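Local coordinates for protein epoxyqueuosine reductase (PDB 5D6S) that belongs to the epoxyqueuosine reductase (QueG) family and carries cobalamin and two iron-sulfur clusters in a single chain, at residues Leu297-Thr300 with Asn301-Lys305. Numbering follows the deposited sequence.
Sequences LELT and NKSFK
Thr300 and Ser303 meet at the start of helix 301-308 in a local N-cap contact, on the surface of the chain, where the loop after helix 293-296 turns into the new helix. Thr300 holds the N-cap position, and Ser303, three residues on, reaches back to it: the backbone N of Thr300 donates to Ser303 OG over 2.8 Å, with an N-H...O angle of 159°. This is the reciprocal half of a capping box, the residue at N3 accepting from the backbone of the N-cap. Ser303 OG is put there by a chi1 of 50°, which sets the hydroxyl between its own backbone N and carbonyl carbon, directed back at the loop. Thr300 OG1 takes the equivalent rotamer and comes within 3.0 Å of Ser303 OG and 3.1 Å of Ser303 N, at the first turn of the helix. The helical bonding itself begins at the same residue, as Phe304 N donates to Thr300 O over 2.8 Å. Just ahead of the cap, Leu299 CB is directed toward the helix. Leu299 CD2 lies 3.6 Å from Ser303 CB and 3.4 Å from Ser303 OG. Farther along the helix, Leu299 also touches Thr307 and Phe308. With CG anti to the backbone N (chi1 -179°), the buried ring of Phe304 is carried away from the loop to pack on Lys318 and Leu321 of helix 318-331. From that helix Gln322 also donates its side-chain amide to Leu299 O, tying the loop to it. At the edge of the Phe304 ring and near its plane, Leu299 CD1 comes to 4.2 Å from Phe304 CD1.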
ATOM      1  N   LEU A 297       4.844   7.147  18.598  1.00 48.72           N
ATOM      2  CA  LEU A 297       4.716   8.601  18.653  1.00 48.64           C
ATOM      3  C   LEU A 297       5.905   9.282  19.283  1.00 47.38           C
ATOM      4  O   LEU A 297       5.958  10.485  19.265  1.00 58.14           O
ATOM      5  CB  LEU A 297       3.451   9.019  19.400  1.00 46.34           C
ATOM      6  CG  LEU A 297       2.124   8.609  18.774  1.00 47.52           C
ATOM      7  CD1 LEU A 297       0.954   8.987  19.658  1.00 52.64           C
ATOM      8  CD2 LEU A 297       1.965   9.254  17.422  1.00 50.14           C
ATOM      9  N   GLU A 298       6.844   8.543  19.865  1.00 52.23           N
ATOM     10  CA  GLU A 298       8.058   9.160  20.430  1.00 50.28           C
ATOM     11  C   GLU A 298       9.165   9.257  19.393  1.00 49.95           C
ATOM     12  O   GLU A 298      10.164   9.920  19.601  1.00 54.99           O
ATOM     13  CB  GLU A 298       8.621   8.370  21.619  1.00 53.01           C
ATOM     14  CG  GLU A 298       7.714   8.249  22.822  1.00 54.74           C
ATOM     15  CD  GLU A 298       7.316   9.591  23.405  1.00 59.24           C
ATOM     16  OE1 GLU A 298       8.183  10.483  23.553  1.00 51.34           O
ATOM     17  OE2 GLU A 298       6.110   9.733  23.728  1.00 74.88           O
ATOM     18  N   LEU A 299       9.005   8.616  18.260  1.00 50.53           N
ATOM     19  CA  LEU A 299      10.091   8.576  17.293  1.00 48.88           C
ATOM     20  C   LEU A 299      10.382   9.925  16.664  1.00 47.54           C
ATOM     21  O   LEU A 299       9.477  10.698  16.376  1.00 44.93           O
ATOM     22  CB  LEU A 299       9.778   7.563  16.195  1.00 48.40           C
ATOM     23  CG  LEU A 299       9.752   6.117  16.711  1.00 49.75           C
ATOM     24  CD1 LEU A 299       9.144   5.163  15.698  1.00 47.85           C
ATOM     25  CD2 LEU A 299      11.172   5.675  17.046  1.00 49.39           C
ATOM     26  N   THR A 300      11.667  10.183  16.457  1.00 45.09           N
ATOM     27  CA  THR A 300      12.149  11.344  15.714  1.00 46.69           C
ATOM     28  C   THR A 300      12.470  10.908  14.292  1.00 45.84           C
ATOM     29  O   THR A 300      12.413   9.734  13.973  1.00 51.51           O
ATOM     30  CB  THR A 300      13.451  11.882  16.331  1.00 49.55           C
ATOM     31  OG1 THR A 300      14.450  10.857  16.265  1.00 56.94           O
ATOM     32  CG2 THR A 300      13.247  12.268  17.778  1.00 46.19           C
ATOM     33  N   ASN A 301      12.812  11.844  13.423  1.00 46.43           N
ATOM     34  CA  ASN A 301      13.226  11.464  12.077  1.00 45.25           C
ATOM     35  C   ASN A 301      14.363  10.464  12.086  1.00 55.34           C
ATOM     36  O   ASN A 301      14.369   9.527  11.287  1.00 61.02           O
ATOM     37  CB  ASN A 301      13.650  12.678  11.256  1.00 46.78           C
ATOM     38  CG  ASN A 301      12.468  13.524  10.828  1.00 49.40           C
ATOM     39  OD1 ASN A 301      11.358  13.015  10.594  1.00 55.57           O
ATOM     40  ND2 ASN A 301      12.685  14.809  10.726  1.00 47.68           N
ATOM     41  N   LYS A 302      15.329  10.685  12.984  1.00 61.00           N
ATOM     42  CA  LYS A 302      16.486   9.816  13.120  1.00 57.86           C
ATOM     43  C   LYS A 302      16.078   8.435  13.627  1.00 61.57           C
ATOM     44  O   LYS A 302      16.415   7.435  12.988  1.00 56.07           O
ATOM     45  CB  LYS A 302      17.531  10.426  14.058  1.00 63.84           C
ATOM     46  CG  LYS A 302      18.895   9.755  13.985  1.00 73.45           C
ATOM     47  CD  LYS A 302      19.894  10.291  15.010  1.00 75.03           C
ATOM     48  CE  LYS A 302      19.894   9.421  16.257  1.00 84.88           C
ATOM     49  NZ  LYS A 302      20.960   9.821  17.207  1.00 99.37           N
ATOM     50  N   SER A 303      15.385   8.366  14.771  1.00 53.89           N
ATOM     51  CA  SER A 303      15.029   7.055  15.340  1.00 52.15           C
ATOM     52  C   SER A 303      14.042   6.315  14.444  1.00 51.98           C
ATOM     53  O   SER A 303      14.053   5.077  14.399  1.00 50.05           O
ATOM     54  CB  SER A 303      14.496   7.155  16.772  1.00 50.76           C
ATOM     55  OG  SER A 303      13.482   8.129  16.904  1.00 61.35           O
ATOM     56  N   PHE A 304      13.208   7.072  13.729  1.00 47.80           N
ATOM     57  CA  PHE A 304      12.304   6.478  12.753  1.00 55.25           C
ATOM     58  C   PHE A 304      13.062   5.817  11.584  1.00 56.97           C
ATOM     59  O   PHE A 304      12.735   4.709  11.205  1.00 46.57           O
ATOM     60  CB  PHE A 304      11.328   7.505  12.177  1.00 53.93           C
ATOM     61  CG  PHE A 304      10.372   6.918  11.176  1.00 51.30           C
ATOM     62  CD1 PHE A 304       9.274   6.174  11.595  1.00 48.80           C
ATOM     63  CD2 PHE A 304      10.574   7.100   9.806  1.00 51.22           C
ATOM     64  CE1 PHE A 304       8.388   5.621  10.678  1.00 48.84           C
ATOM     65  CE2 PHE A 304       9.688   6.563   8.886  1.00 51.43           C
ATOM     66  CZ  PHE A 304       8.597   5.810   9.325  1.00 50.25           C
ATOM     67  N   LYS A 305      14.028   6.531  10.999  1.00 59.65           N
ATOM     68  CA  LYS A 305      14.936   5.965   9.987  1.00 63.25           C
ATOM     69  C   LYS A 305      15.609   4.685  10.436  1.00 62.72           C
ATOM     70  O   LYS A 305      15.531   3.673   9.764  1.00 74.62           O
ATOM     71  CB  LYS A 305      16.023   6.971   9.628  1.00 75.63           C
ATOM     72  CG  LYS A 305      15.852   7.594   8.260  1.00 84.51           C
ATOM     73  CD  LYS A 305      16.601   6.789   7.218  1.00 97.81           C
ATOM     74  CE  LYS A 305      15.986   6.981   5.840  1.00108.53           C
ATOM     75  NZ  LYS A 305      16.747   6.246   4.796  1.00116.65           N
TER